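Local coordinates for protein bradyzoite pseudokinase 1 (Toxoplasma gondii, PDB 6M7Z) that probably acts as a divergent protein kinase lacking the glycine-rich loop, and regulates the membrane ultrastructure of the parasitophorous vacuole, at residues Y20-P25 with Y98-L102; I34-L38 with T50-V54; S129-D135 with L172-L178; V234-V239 with K275-E279. All blocks are in the same frame, centred on the assembly; numbering follows the deposited sequence.

Contact 1: residues Y20-P25 with Y98-L102; sequences YLKELP and YREIL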
loop_
_atom_site.group_PDB
_atom_site.type_symbol
_atom_site.label_atom_id
_atom_site.label_comp_id
_atom_site.label_asym_id
_atom_site.label_seq_id
_atom_site.Cartn_x
_atom_site.Cartn_y
_atom_site.Cartn_z
ATOM N N TYR A 20 22.879 1.960 7.578
ATOM C CA TYR A 20 21.487 2.234 7.900
ATOM C C TYR A 20 20.827 1.014 8.547
ATOM O O TYR A 20 20.024 1.156 9.460
ATOM C CB TYR A 20 20.673 2.678 6.690
ATOM C CG TYR A 20 19.388 3.344 7.113
ATOM C CD1 TYR A 20 19.357 4.688 7.455
ATOM C CD2 TYR A 20 18.211 2.617 7.215
ATOM C CE1 TYR A 20 18.182 5.301 7.856
ATOM C CE2 TYR A 20 17.024 3.222 7.583
ATOM C CZ TYR A 20 17.012 4.567 7.920
ATOM O OH TYR A 20 15.858 5.195 8.308
ATOM N N LEU A 21 21.171 -0.183 8.065
ATOM C CA LEU A 21 20.662 -1.412 8.644
ATOM C C LEU A 21 21.009 -1.476 10.136
ATOM O O LEU A 21 20.144 -1.783 10.958
ATOM C CB LEU A 21 21.236 -2.601 7.865
ATOM C CG LEU A 21 20.991 -3.974 8.477
ATOM C CD1 LEU A 21 19.516 -4.304 8.493
ATOM C CD2 LEU A 21 21.769 -5.023 7.707
ATOM N N LYS A 22 22.253 -1.126 10.471
ATOM C CA LYS A 22 22.752 -1.167 11.857
ATOM C C LYS A 22 22.045 -0.125 12.739
ATOM O O LYS A 22 21.868 -0.348 13.912
ATOM C CB LYS A 22 24.274 -1.013 11.868
ATOM C CG LYS A 22 25.006 -2.281 11.439
ATOM C CD LYS A 22 26.512 -2.184 11.359
ATOM C CE LYS A 22 27.175 -3.541 11.513
ATOM N NZ LYS A 22 28.415 -3.668 10.708
ATOM N N GLU A 23 21.615 0.990 12.151
ATOM C CA GLU A 23 20.919 2.072 12.866
ATOM C C GLU A 23 19.484 1.689 13.266
ATOM O O GLU A 23 18.899 2.374 14.081
ATOM C CB GLU A 23 20.892 3.348 12.016
ATOM C CG GLU A 23 22.214 4.116 12.083
ATOM C CD GLU A 23 22.240 5.526 11.528
ATOM O OE1 GLU A 23 21.450 5.830 10.619
ATOM O OE2 GLU A 23 23.065 6.311 12.014
ATOM N N LEU A 24 18.885 0.660 12.653
ATOM C CA LEU A 24 17.500 0.262 12.991
ATOM C C LEU A 24 17.465 -0.306 14.401
ATOM O O LEU A 24 18.333 -1.086 14.768
ATOM C CB LEU A 24 16.980 -0.802 12.025
ATOM C CG LEU A 24 16.604 -0.324 10.632
ATOM C CD1 LEU A 24 16.171 -1.508 9.778
ATOM C CD2 LEU A 24 15.545 0.775 10.699
ATOM N N PRO A 25 16.434 0.026 15.209
ATOM C CA PRO A 25 16.334 -0.492 16.573
ATOM C C PRO A 25 16.050 -1.997 16.648
ATOM O O PRO A 25 15.416 -2.551 15.751
ATOM C CB PRO A 25 15.175 0.313 17.180
ATOM C CG PRO A 25 14.341 0.729 15.989
ATOM C CD PRO A 25 15.331 0.932 14.861
ATOM N N TYR A 98 9.995 4.653 4.860
ATOM C CA TYR A 98 9.031 5.000 5.910
ATOM C C TYR A 98 9.646 5.983 6.907
ATOM O O TYR A 98 8.942 6.881 7.358
ATOM C CB TYR A 98 8.466 3.752 6.603
ATOM C CG TYR A 98 7.258 3.186 5.899
ATOM C CD1 TYR A 98 6.035 3.826 5.978
ATOM C CD2 TYR A 98 7.333 2.034 5.137
ATOM C CE1 TYR A 98 4.908 3.328 5.343
ATOM C CE2 TYR A 98 6.218 1.522 4.493
ATOM C CZ TYR A 98 4.992 2.166 4.601
ATOM O OH TYR A 98 3.881 1.670 3.972
ATOM N N ARG A 99 10.942 5.824 7.220
ATOM C CA ARG A 99 11.589 6.607 8.290
ATOM C C ARG A 99 12.114 7.962 7.779
ATOM O O ARG A 99 12.137 8.919 8.547
ATOM C CB ARG A 99 12.739 5.807 8.902
ATOM C CG ARG A 99 12.282 4.602 9.712
ATOM C CD ARG A 99 13.414 3.622 9.974
ATOM N NE ARG A 99 14.301 4.076 11.031
ATOM C CZ ARG A 99 14.069 3.929 12.333
ATOM N NH1 ARG A 99 12.934 3.405 12.769
ATOM N NH2 ARG A 99 14.979 4.322 13.203
ATOM N N GLU A 100 12.556 8.034 6.515
ATOM C CA GLU A 100 13.311 9.178 6.026
ATOM C C GLU A 100 12.576 9.950 4.917
ATOM O O GLU A 100 12.955 11.076 4.657
ATOM C CB GLU A 100 14.668 8.749 5.468
ATOM C CG GLU A 100 15.477 7.874 6.399
ATOM C CD GLU A 100 15.805 8.462 7.772
ATOM O OE1 GLU A 100 15.920 9.697 7.887
ATOM O OE2 GLU A 100 15.953 7.674 8.732
ATOM N N ILE A 101 11.576 9.374 4.248
ATOM C CA ILE A 101 11.065 9.987 3.012
ATOM C C ILE A 101 9.550 10.230 3.055
ATOM O O ILE A 101 9.083 11.272 2.611
ATOM C CB ILE A 101 11.487 9.146 1.795
ATOM C CG1 ILE A 101 13.015 9.135 1.704
ATOM C CG2 ILE A 101 10.817 9.655 0.518
ATOM C CD1 ILE A 101 13.565 8.827 0.320
ATOM N N LEU A 102 8.779 9.278 3.578
ATOM C CA LEU A 102 7.345 9.418 3.646
ATOM C C LEU A 102 6.989 10.185 4.915
ATOM O O LEU A 102 7.538 9.913 5.982
ATOM C CB LEU A 102 6.702 8.027 3.625
ATOM C CG LEU A 102 7.052 7.157 2.419
ATOM C CD1 LEU A 102 6.545 5.733 2.644
ATOM C CD2 LEU A 102 6.487 7.765 1.127
#
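Arg99 reaches across from helix 88-101 and lies against Tyr20, Leu24 and Pro25 at the end of helix 14-23. Its chain is extended at first and then bends at chi3 (77°), which turns the guanidinium toward Leu24. Methyl CD2 of Leu24 sits over one face of that group, offset toward the rim, 3.5 Å from Arg99 NE. Pro25 adds its ring carbon CD, 3.8 Å from Arg99 NH2. The Tyr20 hydroxyl lies at the guanidinium edge, in its plane, and Arg99 NE gives Tyr20 OH a weak, bent hydrogen bond of 3.3 Å. The stronger partner of Arg99 is Glu115 on strand 114-117, which forms a salt bridge with NH1.

Next along the helix, Glu100 folds back at chi2 and meets the tyrosine at its edge. Tyr20 OH donates to Glu100 OE2 at 2.5 Å, and OE2 receives it on its anti lone pair, the one facing away from the other carboxylate oxygen. Ring and carboxylate planes are nearly perpendicular, 89° apart. The phenol thus donates a hydrogen bond to Glu100 and accepts a weak one from Arg99, while Tyr96 packs edge-to-face with the same ring.

Following strand 76-82 and preceding strand 114-117 in the chain, helix 88-101 is consistent with the αC helix of a kinase N-lobe, here bordered by a helix from the protein's N-terminal region.

Contact 2: residues I34-L38 with T50-V54; sequences ILKRL and TTVNV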
loop_
_atom_site.group_PDB
_atom_site.type_symbol
_atom_site.label_atom_id
_atom_site.label_comp_id
_atom_site.label_asym_id
_atom_site.label_seq_id
_atom_site.Cartn_x
_atom_site.Cartn_y
_atom_site.Cartn_z
ATOM N N ILE A 34 6.431 -14.496 16.058
ATOM C CA ILE A 34 6.631 -14.387 14.623
ATOM C C ILE A 34 7.678 -15.418 14.160
ATOM O O ILE A 34 7.425 -16.135 13.204
ATOM C CB ILE A 34 6.998 -12.951 14.221
ATOM C CG1 ILE A 34 5.801 -12.016 14.431
ATOM C CG2 ILE A 34 7.518 -12.912 12.790
ATOM C CD1 ILE A 34 6.101 -10.522 14.263
ATOM N N LEU A 35 8.846 -15.483 14.818
ATOM C CA LEU A 35 9.875 -16.474 14.489
ATOM C C LEU A 35 9.302 -17.893 14.577
ATOM O O LEU A 35 9.583 -18.723 13.716
ATOM C CB LEU A 35 11.068 -16.352 15.442
ATOM C CG LEU A 35 12.310 -15.620 14.943
ATOM C CD1 LEU A 35 13.462 -15.850 15.908
ATOM C CD2 LEU A 35 12.737 -16.065 13.555
ATOM N N LYS A 36 8.538 -18.179 15.629
ATOM C CA LYS A 36 7.987 -19.509 15.794
ATOM C C LYS A 36 7.113 -19.860 14.583
ATOM O O LYS A 36 7.202 -20.973 14.061
ATOM C CB LYS A 36 7.178 -19.673 17.083
ATOM C CG LYS A 36 6.900 -21.143 17.384
ATOM C CD LYS A 36 6.059 -21.461 18.573
ATOM C CE LYS A 36 5.906 -22.961 18.713
ATOM N NZ LYS A 36 5.054 -23.334 19.868
ATOM N N ARG A 37 6.284 -18.911 14.146
ATOM C CA ARG A 37 5.399 -19.157 13.023
ATOM C C ARG A 37 6.249 -19.418 11.765
ATOM O O ARG A 37 5.942 -20.315 10.997
ATOM C CB ARG A 37 4.383 -18.017 12.877
ATOM C CG ARG A 37 3.514 -18.074 11.625
ATOM C CD ARG A 37 2.118 -18.678 11.710
ATOM N NE ARG A 37 1.536 -18.612 10.372
ATOM C CZ ARG A 37 1.003 -17.512 9.827
ATOM N NH1 ARG A 37 0.658 -16.490 10.595
ATOM N NH2 ARG A 37 0.834 -17.429 8.515
ATOM N N LEU A 38 7.340 -18.672 11.588
ATOM C CA LEU A 38 8.192 -18.832 10.407
ATOM C C LEU A 38 8.879 -20.206 10.409
ATOM O O LEU A 38 9.037 -20.794 9.367
ATOM C CB LEU A 38 9.221 -17.700 10.354
ATOM C CG LEU A 38 8.648 -16.326 9.984
ATOM C CD1 LEU A 38 9.726 -15.259 10.025
ATOM C CD2 LEU A 38 7.977 -16.318 8.616
ATOM N N THR A 50 7.631 -11.559 3.463
ATOM C CA THR A 50 6.641 -12.454 3.988
ATOM C C THR A 50 5.819 -11.674 5.018
ATOM O O THR A 50 6.348 -10.867 5.774
ATOM C CB THR A 50 7.355 -13.656 4.597
ATOM O OG1 THR A 50 8.183 -14.125 3.522
ATOM C CG2 THR A 50 6.429 -14.698 5.193
ATOM N N THR A 51 4.508 -11.909 4.996
ATOM C CA THR A 51 3.581 -11.231 5.873
ATOM C C THR A 51 3.117 -12.231 6.925
ATOM O O THR A 51 2.742 -13.355 6.577
ATOM C CB THR A 51 2.396 -10.651 5.094
ATOM O OG1 THR A 51 2.931 -9.613 4.277
ATOM C CG2 THR A 51 1.298 -10.096 5.976
ATOM N N VAL A 52 3.150 -11.807 8.195
ATOM C CA VAL A 52 2.589 -12.573 9.280
ATOM C C VAL A 52 1.522 -11.719 9.963
ATOM O O VAL A 52 1.840 -10.637 10.445
ATOM C CB VAL A 52 3.675 -12.994 10.283
ATOM C CG1 VAL A 52 3.076 -13.836 11.390
ATOM C CG2 VAL A 52 4.815 -13.733 9.615
ATOM N N ASN A 53 0.284 -12.224 10.062
ATOM C CA ASN A 53 -0.759 -11.498 10.788
ATOM C C ASN A 53 -0.659 -11.823 12.272
ATOM O O ASN A 53 -0.450 -12.965 12.627
ATOM C CB ASN A 53 -2.163 -11.837 10.313
ATOM C CG ASN A 53 -2.384 -11.467 8.866
ATOM O OD1 ASN A 53 -1.677 -10.643 8.284
ATOM N ND2 ASN A 53 -3.374 -12.094 8.264
ATOM N N VAL A 54 -0.817 -10.794 13.121
ATOM C CA VAL A 54 -0.942 -10.990 14.558
ATOM C C VAL A 54 -2.270 -10.364 14.998
ATOM O O VAL A 54 -2.336 -9.172 15.304
ATOM C CB VAL A 54 0.262 -10.411 15.316
ATOM C CG1 VAL A 54 0.202 -10.754 16.799
ATOM C CG2 VAL A 54 1.576 -10.869 14.708
HETATM O O HOH W 1 -0.139 -14.839 8.966
#
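Val52 overlaps three side chains of residues 34-38, on helix 33-39, and buries more surface than any other residue of the pair. Its two methyls divide the work. CG2 faces the apolar row on the helix, lying 4.2 Å from Ile34 CG2 and at the same distance from Leu38 CD2. CG1, set anti to the backbone N (chi1 -178°), points instead to the arginine, and Arg37 NH1 comes within 3.7 Å of Val52 CG1, the arginine and valine side chains running alongside one another in opposite senses.

The row continues along the strand on both sides of Val52. Leu38 CD2 touches Thr50 CG2 at 4.1 Å, and Ile34 CG1 meets Val54 CG2 more loosely at 4.4 Å. The polar link runs through water 1, which accepts from Arg37 NH1 and, at 2.9 Å, from Asn53 N. A bend at chi2 (97°) swings the long arginine chain toward this water, and Phe43 forms a cation-pi contact with the same guanidinium.

The axes of segments 34-38 and 50-54 pass 9.8 Å apart, their N-to-C directions 123° apart. Strand 50-54 forms one border of the four-stranded antiparallel sheet and is hydrogen-bonded to strand 76-82. Helix 33-39 rests on that sheet beyond its border strand too: Ile34 reaches Ala78, Tyr123 and Phe125, while Leu38 reaches Val80 and Leu121.

Contact 3: residues S129-D135 with L172-L178; sequences SKGLVGD and LNSFSVL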
loop_
_atom_site.group_PDB
_atom_site.type_symbol
_atom_site.label_atom_id
_atom_site.label_comp_id
_atom_site.label_asym_id
_atom_site.label_seq_id
_atom_site.Cartn_x
_atom_site.Cartn_y
_atom_site.Cartn_z
ATOM N N SER A 129 -4.976 -5.124 7.990
ATOM C CA SER A 129 -5.992 -4.651 7.061
ATOM C C SER A 129 -7.161 -5.643 7.033
ATOM O O SER A 129 -6.992 -6.830 7.341
ATOM C CB SER A 129 -5.405 -4.435 5.690
ATOM O OG SER A 129 -5.528 -5.601 4.880
ATOM N N LYS A 130 -8.338 -5.134 6.659
ATOM C CA LYS A 130 -9.532 -5.952 6.476
ATOM C C LYS A 130 -9.401 -6.808 5.218
ATOM O O LYS A 130 -10.061 -7.827 5.127
ATOM C CB LYS A 130 -10.784 -5.075 6.371
ATOM C CG LYS A 130 -11.240 -4.447 7.677
ATOM C CD LYS A 130 -12.103 -5.397 8.551
ATOM C CE LYS A 130 -11.897 -5.215 10.042
ATOM N NZ LYS A 130 -11.961 -6.501 10.781
ATOM N N GLY A 131 -8.577 -6.367 4.258
ATOM C CA GLY A 131 -8.296 -7.131 3.065
ATOM C C GLY A 131 -7.669 -6.275 1.984
ATOM O O GLY A 131 -7.647 -5.025 2.082
ATOM N N LEU A 132 -7.112 -6.957 0.976
ATOM C CA LEU A 132 -6.615 -6.327 -0.227
ATOM C C LEU A 132 -7.791 -6.138 -1.185
ATOM O O LEU A 132 -8.671 -6.981 -1.233
ATOM C CB LEU A 132 -5.526 -7.228 -0.826
ATOM C CG LEU A 132 -4.373 -7.583 0.117
ATOM C CD1 LEU A 132 -3.302 -8.365 -0.618
ATOM C CD2 LEU A 132 -3.758 -6.332 0.747
ATOM N N VAL A 133 -7.807 -5.029 -1.931
ATOM C CA VAL A 133 -8.996 -4.636 -2.673
ATOM C C VAL A 133 -9.315 -5.683 -3.753
ATOM O O VAL A 133 -10.471 -6.044 -3.948
ATOM C CB VAL A 133 -8.817 -3.237 -3.288
ATOM C CG1 VAL A 133 -9.948 -2.906 -4.269
ATOM C CG2 VAL A 133 -8.741 -2.179 -2.199
ATOM N N GLY A 134 -8.278 -6.151 -4.473
ATOM C CA GLY A 134 -8.479 -7.148 -5.526
ATOM C C GLY A 134 -9.127 -8.419 -4.984
ATOM O O GLY A 134 -10.137 -8.891 -5.499
ATOM N N ASP A 135 -8.539 -8.964 -3.912
ATOM C CA ASP A 135 -9.059 -10.159 -3.252
ATOM C C ASP A 135 -10.496 -9.937 -2.771
ATOM O O ASP A 135 -11.327 -10.806 -2.925
ATOM C CB ASP A 135 -8.181 -10.570 -2.071
ATOM C CG ASP A 135 -6.803 -11.050 -2.491
ATOM O OD1 ASP A 135 -6.605 -11.310 -3.715
ATOM O OD2 ASP A 135 -5.922 -11.126 -1.598
ATOM N N LEU A 172 -4.552 -3.882 -8.306
ATOM C CA LEU A 172 -5.634 -3.755 -7.354
ATOM C C LEU A 172 -5.178 -4.108 -5.945
ATOM O O LEU A 172 -5.579 -3.447 -4.990
ATOM C CB LEU A 172 -6.811 -4.636 -7.763
ATOM C CG LEU A 172 -7.780 -3.975 -8.735
ATOM C CD1 LEU A 172 -8.906 -4.934 -9.038
ATOM C CD2 LEU A 172 -8.332 -2.679 -8.174
ATOM N N ASN A 173 -4.360 -5.149 -5.811
ATOM C CA ASN A 173 -3.937 -5.640 -4.470
ATOM C C ASN A 173 -2.844 -4.742 -3.863
ATOM O O ASN A 173 -2.431 -4.990 -2.734
ATOM C CB ASN A 173 -3.524 -7.112 -4.504
ATOM C CG ASN A 173 -4.704 -8.069 -4.517
ATOM O OD1 ASN A 173 -5.843 -7.713 -4.186
ATOM N ND2 ASN A 173 -4.438 -9.305 -4.902
ATOM N N SER A 174 -2.404 -3.701 -4.576
ATOM C CA SER A 174 -1.569 -2.677 -3.992
ATOM C C SER A 174 -2.373 -1.889 -2.955
ATOM O O SER A 174 -1.801 -1.317 -2.058
ATOM C CB SER A 174 -1.010 -1.742 -5.040
ATOM O OG SER A 174 -0.184 -2.422 -5.967
ATOM N N PHE A 175 -3.694 -1.862 -3.124
ATOM C CA PHE A 175 -4.610 -1.119 -2.299
ATOM C C PHE A 175 -5.194 -2.054 -1.241
ATOM O O PHE A 175 -5.516 -3.211 -1.529
ATOM C CB PHE A 175 -5.701 -0.483 -3.165
ATOM C CG PHE A 175 -5.185 0.546 -4.147
ATOM C CD1 PHE A 175 -5.036 1.874 -3.784
ATOM C CD2 PHE A 175 -4.823 0.179 -5.432
ATOM C CE1 PHE A 175 -4.555 2.809 -4.687
ATOM C CE2 PHE A 175 -4.329 1.110 -6.332
ATOM C CZ PHE A 175 -4.198 2.421 -5.963
ATOM N N SER A 176 -5.328 -1.540 -0.015
ATOM C CA SER A 176 -5.927 -2.309 1.069
ATOM C C SER A 176 -6.884 -1.424 1.883
ATOM O O SER A 176 -6.847 -0.203 1.817
ATOM C CB SER A 176 -4.878 -2.955 1.919
ATOM O OG SER A 176 -4.151 -2.001 2.673
ATOM N N VAL A 177 -7.773 -2.081 2.621
ATOM C CA VAL A 177 -8.804 -1.417 3.369
ATOM C C VAL A 177 -8.433 -1.524 4.846
ATOM O O VAL A 177 -8.326 -2.626 5.367
ATOM C CB VAL A 177 -10.184 -2.047 3.100
ATOM C CG1 VAL A 177 -11.275 -1.322 3.883
ATOM C CG2 VAL A 177 -10.515 -2.084 1.612
ATOM N N LEU A 178 -8.219 -0.377 5.504
ATOM C CA LEU A 178 -7.862 -0.372 6.920
ATOM C C LEU A 178 -9.118 -0.666 7.736
ATOM O O LEU A 178 -10.246 -0.580 7.233
ATOM C CB LEU A 178 -7.241 0.977 7.292
ATOM C CG LEU A 178 -5.915 1.311 6.592
ATOM C CD1 LEU A 178 -5.359 2.638 7.086
ATOM C CD2 LEU A 178 -4.900 0.197 6.794
#
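Asn173 grips the first turn of helix 133-138 with both ends of its amide. OD1 accepts from Asp135 N at 3.0 Å, in the carbonyl plane and on a lone pair, while ND2 donates to Asp135 OD1 at 3.2 Å, meeting that oxygen from above the carboxylate plane. This holds the amide's rotation. Packing is close here: Gly134 CA lies 3.8 Å from Leu172 CB, and Leu132 CB rests against Asn173 OD1. Val133 N donates to Phe175 O at 3.0 Å, and Val133 CG2 presses on Phe175 CB at 3.6 Å and also touches Val177 CG2.

Toward Lys130 the contact thins to backbone pairing. Val177 N bonds to Gly131 O, and Lys130 N to Val177 O at 2.8 Å. The lysine chain, bent three times, carries its ammonium away from strand 175-177 on the exposed side, and Ser129 adds mainly CB, 3.5 Å from Val177 O.

The arrangement is typical of a protein kinase active-site region, where the segment following the hinge and leading into helix αD pairs with the strand that follows the catalytic loop. Residues 172-174 correspond in sequence to the end of that loop.

Contact 4: residues V234-V239 with K275-E279; sequences VYSLGV and KMIEE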
loop_
_atom_site.group_PDB
_atom_site.type_symbol
_atom_site.label_atom_id
_atom_site.label_comp_id
_atom_site.label_asym_id
_atom_site.label_seq_id
_atom_site.Cartn_x
_atom_site.Cartn_y
_atom_site.Cartn_z
ATOM N N VAL A 234 0.410 5.515 -14.634
ATOM C CA VAL A 234 -0.945 5.733 -15.183
ATOM C C VAL A 234 -1.414 4.461 -15.904
ATOM O O VAL A 234 -2.552 4.050 -15.738
ATOM C CB VAL A 234 -1.007 6.951 -16.133
ATOM C CG1 VAL A 234 -2.281 6.952 -16.977
ATOM C CG2 VAL A 234 -0.855 8.264 -15.390
ATOM N N TYR A 235 -0.538 3.880 -16.725
ATOM C CA TYR A 235 -0.834 2.635 -17.434
ATOM C C TYR A 235 -1.258 1.552 -16.421
ATOM O O TYR A 235 -2.325 0.950 -16.559
ATOM C CB TYR A 235 0.363 2.186 -18.285
ATOM C CG TYR A 235 0.115 0.885 -19.009
ATOM C CD1 TYR A 235 -0.466 0.861 -20.267
ATOM C CD2 TYR A 235 0.414 -0.332 -18.412
ATOM C CE1 TYR A 235 -0.719 -0.334 -20.923
ATOM C CE2 TYR A 235 0.153 -1.529 -19.048
ATOM C CZ TYR A 235 -0.430 -1.535 -20.301
ATOM O OH TYR A 235 -0.697 -2.731 -20.901
ATOM N N SER A 236 -0.427 1.330 -15.398
ATOM C CA SER A 236 -0.645 0.265 -14.395
ATOM C C SER A 236 -1.970 0.474 -13.660
ATOM O O SER A 236 -2.671 -0.477 -13.375
ATOM C CB SER A 236 0.491 0.195 -13.393
ATOM O OG SER A 236 1.707 -0.151 -14.033
ATOM N N LEU A 237 -2.282 1.725 -13.319
ATOM C CA LEU A 237 -3.503 2.026 -12.599
ATOM C C LEU A 237 -4.700 1.801 -13.535
ATOM O O LEU A 237 -5.783 1.380 -13.100
ATOM C CB LEU A 237 -3.460 3.461 -12.081
ATOM C CG LEU A 237 -4.703 3.884 -11.303
ATOM C CD1 LEU A 237 -4.847 3.057 -10.034
ATOM C CD2 LEU A 237 -4.652 5.358 -10.969
ATOM N N GLY A 238 -4.500 2.093 -14.824
ATOM C CA GLY A 238 -5.475 1.805 -15.861
ATOM C C GLY A 238 -5.801 0.324 -15.921
ATOM O O GLY A 238 -6.975 -0.049 -15.936
ATOM N N VAL A 239 -4.756 -0.512 -15.906
ATOM C CA VAL A 239 -4.912 -1.959 -15.908
ATOM C C VAL A 239 -5.681 -2.392 -14.658
ATOM O O VAL A 239 -6.507 -3.293 -14.723
ATOM C CB VAL A 239 -3.549 -2.679 -16.029
ATOM C CG1 VAL A 239 -3.648 -4.167 -15.709
ATOM C CG2 VAL A 239 -2.934 -2.454 -17.390
ATOM N N LYS A 275 -8.388 4.976 -21.943
ATOM C CA LYS A 275 -7.477 6.101 -22.194
ATOM C C LYS A 275 -6.134 5.852 -21.501
ATOM O O LYS A 275 -5.065 6.154 -22.067
ATOM C CB LYS A 275 -8.076 7.421 -21.702
ATOM C CG LYS A 275 -9.288 7.900 -22.475
ATOM C CD LYS A 275 -10.002 9.074 -21.805
ATOM C CE LYS A 275 -11.471 9.199 -22.182
ATOM N NZ LYS A 275 -12.360 9.428 -21.006
ATOM N N MET A 276 -6.200 5.305 -20.274
ATOM C CA MET A 276 -5.033 5.149 -19.406
ATOM C C MET A 276 -4.113 4.033 -19.925
ATOM O O MET A 276 -2.915 4.093 -19.672
ATOM C CB MET A 276 -5.470 4.861 -17.966
ATOM C CG MET A 276 -6.127 6.060 -17.325
ATOM S SD MET A 276 -6.979 5.740 -15.762
ATOM C CE MET A 276 -5.573 5.604 -14.655
ATOM N N ILE A 277 -4.650 3.064 -20.683
ATOM C CA ILE A 277 -3.852 1.923 -21.171
ATOM C C ILE A 277 -3.478 2.073 -22.653
ATOM O O ILE A 277 -3.095 1.083 -23.295
ATOM C CB ILE A 277 -4.572 0.580 -20.915
ATOM C CG1 ILE A 277 -5.823 0.423 -21.793
ATOM C CG2 ILE A 277 -4.846 0.403 -19.416
ATOM C CD1 ILE A 277 -6.628 -0.828 -21.537
ATOM N N GLU A 278 -3.556 3.291 -23.199
ATOM C CA GLU A 278 -3.054 3.562 -24.565
ATOM C C GLU A 278 -1.592 3.093 -24.663
ATOM O O GLU A 278 -0.791 3.322 -23.746
ATOM C CB GLU A 278 -3.188 5.048 -24.891
ATOM C CG GLU A 278 -4.594 5.478 -25.289
ATOM C CD GLU A 278 -5.082 4.970 -26.650
ATOM O OE1 GLU A 278 -4.220 4.578 -27.483
ATOM O OE2 GLU A 278 -6.319 4.895 -26.848
ATOM N N GLU A 279 -1.262 2.425 -25.774
ATOM C CA GLU A 279 0.059 1.838 -26.015
ATOM C C GLU A 279 1.138 2.937 -25.941
ATOM O O GLU A 279 2.207 2.705 -25.411
ATOM C CB GLU A 279 0.075 1.095 -27.356
ATOM C CG GLU A 279 1.328 0.256 -27.600
ATOM C CD GLU A 279 1.476 -0.393 -28.980
ATOM O OE1 GLU A 279 2.640 -0.689 -29.384
ATOM O OE2 GLU A 279 0.438 -0.631 -29.658
#
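Met276 and Ile277 are brought onto helix 230-248 by their torsions. Met276 CG stands anti to its carbonyl carbon, and a bend at chi3 (76°) turns methyl CE back onto the helix. Ile277, with CG1 between the backbone N and the carbonyl carbon (chi1 69°), has CG2 directed to the helix backbone. Residues 234-238 (VYSLG) correspond to the x-W-S-x-G part of the D-x-W-S-x-G signature of helix αF in the kinase C-lobe, with Tyr235 at the tryptophan position, and helix 263-276 probably corresponds to αH.

The methionine wedges between Val234, Leu237 and Gly238. Its CE lies 3.6 Å from Val234 O and 3.8 Å from Leu237 CD2, and Val234 CG1 crosses Met276 CB at 3.9 Å, the two side chains at about a right angle. Gly238, with no side chain, lets the chains approach closely: Met276 CB sits 3.7 Å from Gly238 CA, and Ile277 CG2 is 3.6 Å from Gly238 C. Ile277 CG2 also meets Val239 CG2.

Tyr235 borders this patch, its ring edge turned to the carbonyl oxygens of Ile277 and Glu278. Arg284 touches Tyr235 and Val234 and donates a hydrogen bond from NE to Glu278 O. At the helix backbone, Tyr235 CA approaches Met276 O at 3.4 Å in a CA-H...O contact with an angle of 154° at the hydrogen.

Overall arrangement
From the N terminus, helix 14-23 opens a loop that contact 1 closes at helix 88-101. Contact 2 lies wholly within it, closing the short loop between helix 33-39 and strand 50-54, the border of the four-stranded sheet; its centre is about 22 Å from that of contact 1. Contacts 3 and 4 follow in series, and no two loops cross. Contact 3 closes the loop from what is probably the hinge, through helix 146-161, to strand 175-177, and contact 4 that between helices 230-248 and 263-276 in the probable C-lobe. These last two meet, with Phe175 CZ 4.2 Å from Leu237 CD1, whereas contacts 1 and 2 lie across the chain's centre from contact 4.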